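Local coordinates for DUF4136 domain-containing protein (Bacteroides thetaiotaomicron, PDB 4F54) that is of unknown function but belongs to the DUF4136 family of the TolB_N clan and is probably made as a lipoprotein, at residues N16-N22 and T162-F168; A64-M69 and V184-F188; T95-T99 and W108-G112; G86-S90 and Y113-W119. All coordinates share one frame; numbering follows the deposited sequence.

Contact 1 (N16-N22 and T162-F168)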
# COMPACT_ATOMS: atom_id res chain seq x y z
N ASN A 16 -4.37 13.98 13.57
CA ASN A 16 -4.53 12.85 14.47
C ASN A 16 -4.00 11.53 13.89
O ASN A 16 -4.58 10.49 14.15
CB ASN A 16 -6.02 12.63 14.73
CG ASN A 16 -6.68 13.80 15.36
OD1 ASN A 16 -6.12 14.41 16.27
ND2 ASN A 16 -7.87 14.15 14.87
N TYR A 17 -2.96 11.61 13.04
CA TYR A 17 -2.29 10.48 12.41
C TYR A 17 -0.96 10.97 11.80
O TYR A 17 -0.67 12.17 11.75
CB TYR A 17 -3.18 9.87 11.33
CG TYR A 17 -3.65 10.89 10.31
CD1 TYR A 17 -2.82 11.30 9.26
CD2 TYR A 17 -4.89 11.52 10.45
CE1 TYR A 17 -3.23 12.27 8.37
CE2 TYR A 17 -5.32 12.47 9.57
CZ TYR A 17 -4.50 12.86 8.53
OH TYR A 17 -4.96 13.84 7.65
N LEU A 18 -0.14 10.01 11.36
CA LEU A 18 1.19 10.23 10.78
C LEU A 18 1.21 9.55 9.44
O LEU A 18 0.71 8.46 9.31
CB LEU A 18 2.29 9.62 11.65
CG LEU A 18 2.41 10.21 13.08
CD1 LEU A 18 3.32 9.41 13.99
CD2 LEU A 18 2.84 11.67 13.07
N VAL A 19 1.83 10.16 8.44
CA VAL A 19 1.85 9.64 7.08
C VAL A 19 3.29 9.73 6.56
O VAL A 19 3.88 10.82 6.51
CB VAL A 19 0.93 10.45 6.14
CG1 VAL A 19 1.07 9.95 4.67
CG2 VAL A 19 -0.50 10.36 6.59
N TYR A 20 3.84 8.59 6.15
CA TYR A 20 5.18 8.49 5.60
C TYR A 20 5.05 7.93 4.18
O TYR A 20 4.24 7.05 3.90
CB TYR A 20 6.08 7.57 6.47
CG TYR A 20 6.15 7.97 7.91
CD1 TYR A 20 6.96 9.03 8.31
CD2 TYR A 20 5.36 7.32 8.89
CE1 TYR A 20 7.01 9.43 9.64
CE2 TYR A 20 5.39 7.72 10.21
CZ TYR A 20 6.22 8.77 10.59
OH TYR A 20 6.28 9.18 11.89
N THR A 21 5.80 8.52 3.27
CA THR A 21 5.86 8.15 1.91
C THR A 21 7.31 8.10 1.44
O THR A 21 8.18 8.83 1.88
CB THR A 21 5.06 9.11 0.97
OG1 THR A 21 5.44 10.47 1.28
CG2 THR A 21 3.58 9.07 1.22
N ASN A 22 7.57 7.12 0.59
CA ASN A 22 8.88 6.86 0.02
C ASN A 22 8.68 6.43 -1.41
O ASN A 22 7.67 5.80 -1.73
CB ASN A 22 9.68 5.83 0.84
CG ASN A 22 10.08 6.37 2.19
OD1 ASN A 22 9.36 6.22 3.14
ND2 ASN A 22 11.20 7.12 2.24
N THR A 162 5.67 3.71 -1.77
CA THR A 162 5.17 3.08 -0.56
C THR A 162 4.65 4.15 0.38
O THR A 162 5.23 5.22 0.48
CB THR A 162 6.29 2.24 0.12
OG1 THR A 162 6.85 1.33 -0.83
CG2 THR A 162 5.77 1.46 1.35
N SER A 163 3.59 3.85 1.11
CA SER A 163 3.14 4.70 2.20
C SER A 163 2.89 3.86 3.45
O SER A 163 2.58 2.64 3.38
CB SER A 163 1.90 5.53 1.82
OG SER A 163 0.78 4.67 1.64
N TYR A 164 3.06 4.55 4.58
CA TYR A 164 2.79 4.02 5.88
C TYR A 164 1.93 5.02 6.62
O TYR A 164 2.36 6.16 6.88
CB TYR A 164 4.05 3.70 6.63
CG TYR A 164 3.91 2.98 7.95
CD1 TYR A 164 3.09 1.85 8.06
CD2 TYR A 164 4.71 3.30 9.03
CE1 TYR A 164 3.01 1.16 9.26
CE2 TYR A 164 4.65 2.62 10.24
CZ TYR A 164 3.79 1.53 10.33
OH TYR A 164 3.73 0.80 11.53
N LEU A 165 0.70 4.61 6.92
CA LEU A 165 -0.26 5.46 7.67
C LEU A 165 -0.34 4.90 9.09
O LEU A 165 -0.71 3.73 9.25
CB LEU A 165 -1.63 5.36 7.00
CG LEU A 165 -1.64 5.54 5.48
CD1 LEU A 165 -3.09 5.60 4.95
CD2 LEU A 165 -0.88 6.80 5.07
N THR A 166 -0.04 5.69 10.10
CA THR A 166 0.13 5.15 11.46
C THR A 166 -0.16 6.20 12.50
O THR A 166 -0.56 7.30 12.15
CB THR A 166 1.54 4.51 11.62
OG1 THR A 166 1.58 3.75 12.85
CG2 THR A 166 2.65 5.56 11.62
N GLY A 167 0.00 5.88 13.79
CA GLY A 167 -0.19 6.90 14.81
C GLY A 167 -1.59 7.46 14.95
O GLY A 167 -1.79 8.56 15.42
N PHE A 168 -2.58 6.66 14.58
CA PHE A 168 -3.98 7.10 14.62
C PHE A 168 -4.50 7.25 16.03
O PHE A 168 -4.36 6.37 16.88
CB PHE A 168 -4.86 6.11 13.88
CG PHE A 168 -4.73 6.14 12.38
CD1 PHE A 168 -5.43 7.09 11.63
CD2 PHE A 168 -3.98 5.20 11.70
CE1 PHE A 168 -5.33 7.13 10.27
CE2 PHE A 168 -3.89 5.24 10.31
CZ PHE A 168 -4.58 6.21 9.60
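Tyr20 O takes the shortest bond of this antiparallel strand pair, from Tyr164 N at 2.8 Å, and also draws a CA-H...O contact from Ser163 CA at 3.1 Å. Tyr20 N returns the bond to Tyr164 O, and Leu18 with Thr166 and Asn22 with Thr162 form the two further hydrogen-bonded pairs, so six N-H...O bonds tie strand 18-22 to strand 162-166. The strand directions lie 169° apart. Leu18, Tyr20, Asn22, Thr166, Tyr164 and Thr162 share one face. There the Tyr20 and Tyr164 side chains run side by side, CD2 to CD2 at 4.1 Å, while Thr166 CG2 meets the edge of the Tyr20 ring in its plane, 3.8 Å from CE2. With OG1 of Thr166 anti to the backbone N (chi1 -168°) and bonded to Ser139 OG, the methyl CG2 is the branch turned to Tyr20. The other face turns to helix 179-189: Leu165 CD2 lies 3.7 Å from Val19 CG1 and nearly as close to its other methyl, and Thr21 CG2 packs on Ser163 CB; Thr21 OG1 bonds to Gln190 NE2. Past the strand ends Tyr17 CB approaches Phe168 CD1 at 3.6 Å, with the two rings oblique. Gly167 makes the turn at positive phi, and a side chain there would run into Leu18 CD1. The pairing therefore rests on backbone bonds, with a helix-facing side apolar at Val19 and Leu165 and hydroxyl-bearing at Thr21 and Ser163, and a second face of two tyrosine rings, the Tyr164 hydroxyl bonded to Ser134 O.

Contact 2 (A64-M69 and V184-F188)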
# COMPACT_ATOMS: atom_id res chain seq x y z
N ALA A 64 -10.93 5.88 -1.93
CA ALA A 64 -10.01 7.05 -1.78
C ALA A 64 -8.76 6.88 -2.66
O ALA A 64 -8.32 7.82 -3.30
CB ALA A 64 -9.65 7.34 -0.31
N TYR A 65 -8.22 5.65 -2.72
CA TYR A 65 -7.08 5.35 -3.66
C TYR A 65 -7.52 5.60 -5.09
O TYR A 65 -6.81 6.25 -5.86
CB TYR A 65 -6.57 3.91 -3.47
CG TYR A 65 -5.66 3.84 -2.22
CD1 TYR A 65 -4.40 4.44 -2.22
CD2 TYR A 65 -6.09 3.25 -1.04
CE1 TYR A 65 -3.58 4.47 -1.08
CE2 TYR A 65 -5.27 3.24 0.08
CZ TYR A 65 -4.01 3.84 0.05
OH TYR A 65 -3.20 3.85 1.18
N THR A 66 -8.67 5.03 -5.45
CA THR A 66 -9.19 5.22 -6.81
C THR A 66 -9.35 6.66 -7.22
O THR A 66 -8.87 7.08 -8.28
CB THR A 66 -10.50 4.43 -6.97
OG1 THR A 66 -10.18 3.03 -6.87
CG2 THR A 66 -11.17 4.75 -8.34
N GLU A 67 -10.02 7.44 -6.36
CA GLU A 67 -10.22 8.87 -6.61
C GLU A 67 -8.89 9.63 -6.72
O GLU A 67 -8.68 10.43 -7.60
CB GLU A 67 -11.12 9.45 -5.53
CG GLU A 67 -12.54 8.90 -5.65
CD GLU A 67 -13.38 9.06 -4.39
OE1 GLU A 67 -13.07 9.94 -3.57
OE2 GLU A 67 -14.31 8.24 -4.23
N ASN A 68 -7.97 9.35 -5.81
CA ASN A 68 -6.69 10.02 -5.84
C ASN A 68 -5.88 9.74 -7.10
O ASN A 68 -5.31 10.66 -7.66
CB ASN A 68 -5.86 9.66 -4.59
CG ASN A 68 -6.14 10.60 -3.43
OD1 ASN A 68 -5.68 11.78 -3.44
ND2 ASN A 68 -6.91 10.10 -2.43
N MSE A 69 -5.90 8.48 -7.56
CA MSE A 69 -5.14 8.12 -8.75
C MSE A 69 -5.75 8.79 -9.97
O MSE A 69 -5.04 9.31 -10.82
CB MSE A 69 -5.10 6.62 -8.95
CG MSE A 69 -4.29 5.95 -7.87
SE MSE A 69 -2.38 6.31 -8.11
CE MSE A 69 -2.05 5.15 -9.63
N VAL A 184 -5.04 8.69 3.67
CA VAL A 184 -4.84 8.35 2.27
C VAL A 184 -4.68 9.63 1.45
O VAL A 184 -3.73 9.76 0.69
CB VAL A 184 -5.92 7.37 1.73
CG1 VAL A 184 -5.82 7.21 0.22
CG2 VAL A 184 -5.84 6.03 2.45
N ASN A 185 -5.60 10.59 1.60
CA ASN A 185 -5.52 11.86 0.87
C ASN A 185 -4.21 12.56 1.13
O ASN A 185 -3.56 13.06 0.20
CB ASN A 185 -6.69 12.76 1.25
CG ASN A 185 -8.03 12.26 0.73
OD1 ASN A 185 -8.07 11.41 -0.16
ND2 ASN A 185 -9.12 12.77 1.30
N GLN A 186 -3.76 12.52 2.39
CA GLN A 186 -2.49 13.17 2.73
C GLN A 186 -1.28 12.54 2.07
O GLN A 186 -0.36 13.24 1.66
CB GLN A 186 -2.30 13.22 4.26
CG GLN A 186 -0.96 13.79 4.71
CD GLN A 186 -0.70 15.22 4.26
OE1 GLN A 186 -1.62 16.07 4.28
NE2 GLN A 186 0.54 15.52 3.88
N SER A 187 -1.31 11.22 1.95
CA SER A 187 -0.19 10.49 1.33
C SER A 187 -0.02 10.92 -0.13
O SER A 187 1.12 11.05 -0.61
CB SER A 187 -0.37 8.96 1.43
OG SER A 187 -1.35 8.42 0.52
N PHE A 188 -1.12 11.23 -0.80
CA PHE A 188 -1.00 11.79 -2.16
C PHE A 188 -0.59 13.25 -2.18
O PHE A 188 0.21 13.65 -3.02
CB PHE A 188 -2.29 11.56 -2.97
CG PHE A 188 -2.44 10.16 -3.44
CD1 PHE A 188 -3.08 9.19 -2.65
CD2 PHE A 188 -1.92 9.79 -4.63
CE1 PHE A 188 -3.22 7.87 -3.09
CE2 PHE A 188 -2.04 8.49 -5.07
CZ PHE A 188 -2.68 7.52 -4.28
O HOH W 1 -1.61 5.73 1.34
O HOH W 2 -5.07 14.03 -1.89
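Asn68 lays its side chain flat over Phe188: CB stands over the ring centre, 3.5 Å from the centroid, and the amide plane is only 6° from that of the ring. The same ring receives Tyr65 CD1 in its plane at the edge, 3.7 Å from Phe188 CE1, and SE of Met69, a selenomethionine, also at the edge, 3.8 Å from Phe188 CE2, a Met-aromatic contact. One turn earlier Val184 CG1 presses on the face of the Tyr65 ring in a CH-pi contact, 3.7 Å from the centroid, while CG2 of Val184 reaches toward the hydroxyl end; Ala64 CB closes on CG1 from its own helix. CG1 is placed over the ring by its anti position to the backbone N (chi1 171°). Polar atoms fix these groups in turn. Asn68 ND2 donates to Asn185 OD1 at 2.9 Å, in both amide planes, and to Ala64 O at 2.8 Å, which also accepts Asn68 N from the opposite face of its plane. A water bridges Asn68 OD1 and Asn185 O. Another joins Tyr65 OH to Ser187 OG, whose hydroxyl donates to Val184 O; Tyr65 OH also bonds to Thr142 OG1 of strand 139-146. The two helices run in nearly the same direction, crossing at -27° on one face of the sheet. With both amide hydrogens and its oxygen engaged, Asn68 is held flat, and the interface joins a largely apolar side against the strands, where the Tyr65 and Ser187 hydroxyls have their partners, to a polar, partly exposed seam between the asparagines.

Contact 3 (T95-T99 and W108-G112)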
# COMPACT_ATOMS: atom_id res chain seq x y z
N THR A 95 1.31 -7.53 15.05
CA THR A 95 2.74 -7.57 14.67
C THR A 95 3.45 -8.86 15.13
O THR A 95 4.68 -8.91 15.17
CB THR A 95 3.48 -6.32 15.23
OG1 THR A 95 3.47 -6.37 16.66
CG2 THR A 95 2.83 -5.06 14.69
N TYR A 96 2.67 -9.90 15.45
CA TYR A 96 3.17 -11.19 15.88
C TYR A 96 4.29 -11.73 14.98
O TYR A 96 5.33 -12.17 15.47
CB TYR A 96 2.02 -12.16 15.95
CG TYR A 96 2.35 -13.61 16.29
CD1 TYR A 96 2.64 -13.99 17.59
CD2 TYR A 96 2.27 -14.60 15.31
CE1 TYR A 96 2.89 -15.32 17.91
CE2 TYR A 96 2.52 -15.93 15.61
CZ TYR A 96 2.83 -16.28 16.91
OH TYR A 96 3.09 -17.60 17.19
N TYR A 97 4.12 -11.58 13.66
CA TYR A 97 5.12 -12.07 12.73
C TYR A 97 6.35 -11.15 12.58
O TYR A 97 7.33 -11.55 11.97
CB TYR A 97 4.47 -12.40 11.37
CG TYR A 97 3.65 -13.68 11.37
CD1 TYR A 97 4.26 -14.94 11.31
CD2 TYR A 97 2.26 -13.63 11.49
CE1 TYR A 97 3.50 -16.10 11.30
CE2 TYR A 97 1.50 -14.78 11.49
CZ TYR A 97 2.11 -16.01 11.40
OH TYR A 97 1.29 -17.12 11.41
N PHE A 98 6.35 -9.94 13.16
CA PHE A 98 7.44 -9.00 12.93
C PHE A 98 8.47 -8.98 14.05
O PHE A 98 9.60 -8.57 13.81
CB PHE A 98 6.93 -7.61 12.65
CG PHE A 98 5.89 -7.57 11.58
CD1 PHE A 98 5.98 -8.39 10.48
CD2 PHE A 98 4.77 -6.76 11.70
CE1 PHE A 98 5.01 -8.39 9.52
CE2 PHE A 98 3.82 -6.71 10.69
CZ PHE A 98 3.93 -7.57 9.60
N THR A 99 8.10 -9.44 15.24
CA THR A 99 9.02 -9.49 16.38
C THR A 99 10.36 -10.10 15.99
O THR A 99 10.41 -11.19 15.42
CB THR A 99 8.40 -10.27 17.56
OG1 THR A 99 7.05 -9.82 17.75
CG2 THR A 99 9.20 -10.03 18.85
N TRP A 108 7.17 -8.24 4.67
CA TRP A 108 7.45 -9.48 3.93
C TRP A 108 7.53 -10.68 4.80
O TRP A 108 7.45 -11.81 4.28
CB TRP A 108 8.76 -9.43 3.19
CG TRP A 108 8.81 -8.42 2.09
CD1 TRP A 108 7.77 -7.78 1.44
CD2 TRP A 108 10.01 -7.91 1.47
NE1 TRP A 108 8.23 -6.92 0.48
CE2 TRP A 108 9.58 -6.95 0.46
CE3 TRP A 108 11.38 -8.14 1.66
CZ2 TRP A 108 10.48 -6.25 -0.32
CZ3 TRP A 108 12.27 -7.46 0.82
CH2 TRP A 108 11.82 -6.53 -0.13
N GLY A 109 7.75 -10.49 6.09
CA GLY A 109 7.80 -11.60 7.05
C GLY A 109 6.43 -12.20 7.39
O GLY A 109 6.38 -13.22 8.04
N TYR A 110 5.34 -11.55 6.99
CA TYR A 110 4.01 -12.11 7.22
C TYR A 110 3.75 -13.17 6.16
O TYR A 110 3.76 -12.84 4.95
CB TYR A 110 2.92 -11.04 7.13
CG TYR A 110 1.54 -11.57 7.32
CD1 TYR A 110 1.23 -12.31 8.45
CD2 TYR A 110 0.56 -11.41 6.35
CE1 TYR A 110 -0.03 -12.84 8.65
CE2 TYR A 110 -0.72 -11.91 6.55
CZ TYR A 110 -1.01 -12.63 7.68
OH TYR A 110 -2.25 -13.17 7.85
N PRO A 111 3.54 -14.44 6.57
CA PRO A 111 3.34 -15.53 5.55
C PRO A 111 2.21 -15.25 4.57
O PRO A 111 2.30 -15.66 3.44
CB PRO A 111 3.04 -16.76 6.40
CG PRO A 111 3.67 -16.46 7.72
CD PRO A 111 3.47 -14.99 7.94
N GLY A 112 1.17 -14.55 4.99
CA GLY A 112 0.06 -14.25 4.09
C GLY A 112 0.17 -12.99 3.26
O GLY A 112 -0.79 -12.57 2.64
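Two arms of the long, aromatic-rich loop between strand 85-92 and helix 116-119 fold back on each other here, with Tyr97 as the ring that both Tyr110 and Pro111 meet. Pro111 CD stands over one face of Tyr97, 3.5 Å from the ring centroid and 14° off its normal, a CH-pi contact; Tyr96 CD2 covers the opposite face toward the rim. Tyr110 turns its edge toward the face of Tyr97 in an offset edge-to-face pair, centroids 5.4 Å apart and planes at 66°. CG of Tyr110 is anti to the backbone N (chi1 178°), which turns the CD1-CE1 edge of its ring to Tyr97, and its hydroxyl bonds to Ser47 O. A serine in place of Tyr97 would probably strip Pro111 of its aromatic platform and Tyr110 of the ring its edge meets, opening a gap between the two arms. Phe98 adds a looser contact, CE1 to Tyr110 CB at 4.1 Å, and reaches Ile44 of strand 42-44, as Tyr110 also does. Within the 95-99 arm, a backbone bond from Phe98 N to Thr95 O is part of the turn at 95-98. Tyr97 CD2 lies 3.5 Å from Tyr110 CD1, in the plane of the Tyr110 ring at its edge.

Contact 4 (G86-S90 and Y113-W119). With SO4 (sulfate ion), chain B.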
# COMPACT_ATOMS: atom_id res chain seq x y z
N GLY A 86 0.13 -1.30 -10.27
CA GLY A 86 -0.73 -2.01 -9.32
C GLY A 86 -0.63 -1.37 -7.97
O GLY A 86 0.43 -0.86 -7.61
N ILE A 87 -1.73 -1.37 -7.20
CA ILE A 87 -1.70 -0.95 -5.83
C ILE A 87 -2.23 -2.07 -4.95
O ILE A 87 -3.31 -2.66 -5.23
CB ILE A 87 -2.56 0.33 -5.62
CG1 ILE A 87 -2.05 1.50 -6.49
CG2 ILE A 87 -2.61 0.76 -4.13
CD1 ILE A 87 -2.98 2.71 -6.48
N GLN A 88 -1.49 -2.34 -3.87
CA GLN A 88 -1.94 -3.29 -2.84
C GLN A 88 -1.90 -2.58 -1.49
O GLN A 88 -0.98 -1.77 -1.21
CB GLN A 88 -1.05 -4.56 -2.82
CG GLN A 88 0.46 -4.31 -2.57
CD GLN A 88 1.34 -5.46 -2.92
OE1 GLN A 88 0.96 -6.32 -3.75
NE2 GLN A 88 2.51 -5.56 -2.27
N VAL A 89 -2.94 -2.82 -0.69
CA VAL A 89 -3.18 -2.14 0.60
C VAL A 89 -3.31 -3.23 1.66
O VAL A 89 -4.01 -4.23 1.46
CB VAL A 89 -4.47 -1.27 0.60
CG1 VAL A 89 -4.65 -0.53 1.93
CG2 VAL A 89 -4.49 -0.24 -0.57
N SER A 90 -2.66 -3.03 2.79
CA SER A 90 -2.75 -3.92 3.95
C SER A 90 -2.97 -3.15 5.26
O SER A 90 -2.43 -2.06 5.46
CB SER A 90 -1.49 -4.76 4.12
OG SER A 90 -1.17 -5.46 2.92
N TYR A 113 1.34 -12.35 3.24
CA TYR A 113 1.47 -11.05 2.59
C TYR A 113 1.27 -11.22 1.09
O TYR A 113 1.55 -12.29 0.55
CB TYR A 113 2.84 -10.44 2.84
CG TYR A 113 2.89 -8.96 2.47
CD1 TYR A 113 2.11 -8.06 3.19
CD2 TYR A 113 3.58 -8.51 1.34
CE1 TYR A 113 2.08 -6.74 2.83
CE2 TYR A 113 3.59 -7.15 1.01
CZ TYR A 113 2.80 -6.32 1.72
OH TYR A 113 2.80 -5.00 1.42
N TRP A 114 0.84 -10.15 0.44
CA TRP A 114 0.77 -10.12 -1.03
C TRP A 114 1.97 -10.74 -1.68
O TRP A 114 3.10 -10.49 -1.25
CB TRP A 114 0.67 -8.67 -1.50
CG TRP A 114 -0.54 -7.95 -0.99
CD1 TRP A 114 -0.63 -7.10 0.14
CD2 TRP A 114 -1.88 -7.99 -1.53
NE1 TRP A 114 -1.89 -6.59 0.26
CE2 TRP A 114 -2.71 -7.13 -0.68
CE3 TRP A 114 -2.45 -8.57 -2.65
CZ2 TRP A 114 -4.07 -6.90 -0.95
CZ3 TRP A 114 -3.83 -8.40 -2.85
CH2 TRP A 114 -4.60 -7.54 -2.05
N GLY A 115 1.75 -11.63 -2.64
CA GLY A 115 2.83 -12.19 -3.40
C GLY A 115 3.01 -11.52 -4.73
O GLY A 115 2.03 -11.12 -5.35
N PRO A 116 4.26 -11.50 -5.24
CA PRO A 116 4.41 -10.93 -6.60
C PRO A 116 3.59 -11.63 -7.63
O PRO A 116 3.15 -11.04 -8.65
CB PRO A 116 5.90 -11.12 -6.90
CG PRO A 116 6.53 -11.03 -5.54
CD PRO A 116 5.58 -11.76 -4.62
N SER A 117 3.43 -12.93 -7.43
CA SER A 117 2.68 -13.74 -8.41
C SER A 117 1.15 -13.49 -8.42
O SER A 117 0.46 -13.90 -9.31
CB SER A 117 2.95 -15.25 -8.27
OG SER A 117 2.48 -15.70 -7.01
N TYR A 118 0.64 -12.76 -7.43
CA TYR A 118 -0.73 -12.23 -7.55
C TYR A 118 -0.87 -11.37 -8.83
O TYR A 118 -1.88 -11.41 -9.54
CB TYR A 118 -1.08 -11.43 -6.29
CG TYR A 118 -2.34 -10.60 -6.44
CD1 TYR A 118 -3.61 -11.20 -6.32
CD2 TYR A 118 -2.26 -9.27 -6.74
CE1 TYR A 118 -4.77 -10.46 -6.49
CE2 TYR A 118 -3.42 -8.49 -6.88
CZ TYR A 118 -4.66 -9.10 -6.76
OH TYR A 118 -5.77 -8.28 -6.96
N TRP A 119 0.18 -10.55 -9.08
CA TRP A 119 0.18 -9.55 -10.15
C TRP A 119 0.54 -10.06 -11.52
O TRP A 119 0.05 -9.54 -12.52
CB TRP A 119 1.16 -8.42 -9.75
CG TRP A 119 0.70 -7.62 -8.56
CD1 TRP A 119 1.15 -7.68 -7.26
CD2 TRP A 119 -0.38 -6.68 -8.55
NE1 TRP A 119 0.47 -6.81 -6.46
CE2 TRP A 119 -0.50 -6.19 -7.18
CE3 TRP A 119 -1.25 -6.20 -9.54
CZ2 TRP A 119 -1.48 -5.23 -6.82
CZ3 TRP A 119 -2.21 -5.25 -9.18
CH2 TRP A 119 -2.32 -4.77 -7.86
S SO4 B . -9.27 -8.53 -6.64
O1 SO4 B . -8.11 -9.48 -6.57
O2 SO4 B . -8.93 -7.18 -7.15
O3 SO4 B . -10.34 -9.04 -7.54
O4 SO4 B . -9.86 -8.45 -5.26
O HOH W 3 0.24 -3.77 1.29
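This is a buried contact between a central strand and a tryptophan-bearing segment over the sheet: Tyr113, Trp114 and Trp119, from a loop and the short, weakly bonded helical turn at about 116-119, rest on strand 86-90. Gln88 runs along the face of Trp114, and its OE1 meets the edge of Trp119. Trp119 NE1 donates to Gln88 OE1 at 2.8 Å and 178°, with the oxygen in the indole plane though the donor is tilted from the carbonyl plane. Gln88 CB lies over the five-membered ring of Trp114, 3.6 Å from its centroid, and the amide continues past Trp114 CB, its plane 20° from the indole. Chi1 of 58° puts Gln88 CG between backbone N and carbonyl carbon, and the extended chain beyond it carries OE1 to Trp119. NE2 bonds to Glu143 OE1, so both ends of the amide are held. Trp114 NE1 makes two weak bonds across the contact, to Ser90 OG at 3.0 Å and to Val89 O. A water links Ser90 OG to Tyr113 OH, which also bonds to Glu143 OE1. The far end of Trp119 rests against the strand, CH2 to Gly86 CA at 3.5 Å, where any side chain would clash with the indole. A leucine in place of Trp119 would probably leave Gln88 OE1 without its donor and uncover Gly86. Tyr118 OH donates to a sulfate, probably from the crystallisation liquor, that Tyr36 OH and Asp39 N also bind. Strands 34-37 and 42-44 flank strand 85-92 on one side and strand 139-146 on the other, while Ile87 and Val89 point away from the tryptophans toward helix 56-70.

Overall arrangement
Contacts 2 and 4 lie on opposite sides of the chain's centre and are the buried ones, whereas contacts 1 and 3 are partly exposed. Contact 1 joins strands of the same sheet that contact 4 reaches, and the helix pair of contact 2 packs on both: Val19 and Leu165 meet Ser187 and Val184, while Tyr65 and Met69 touch Val89 and Ile87. Contact 3 belongs to the loop that leads into 113-119, and its Trp108 brushes Tyr113. Chemistry follows place: backbone bonds in contact 1, asparagine amides along one side of an aromatic and aliphatic interface in contact 2, ring packing alone in contact 3, and indole donors meeting strand polar groups in contact 4.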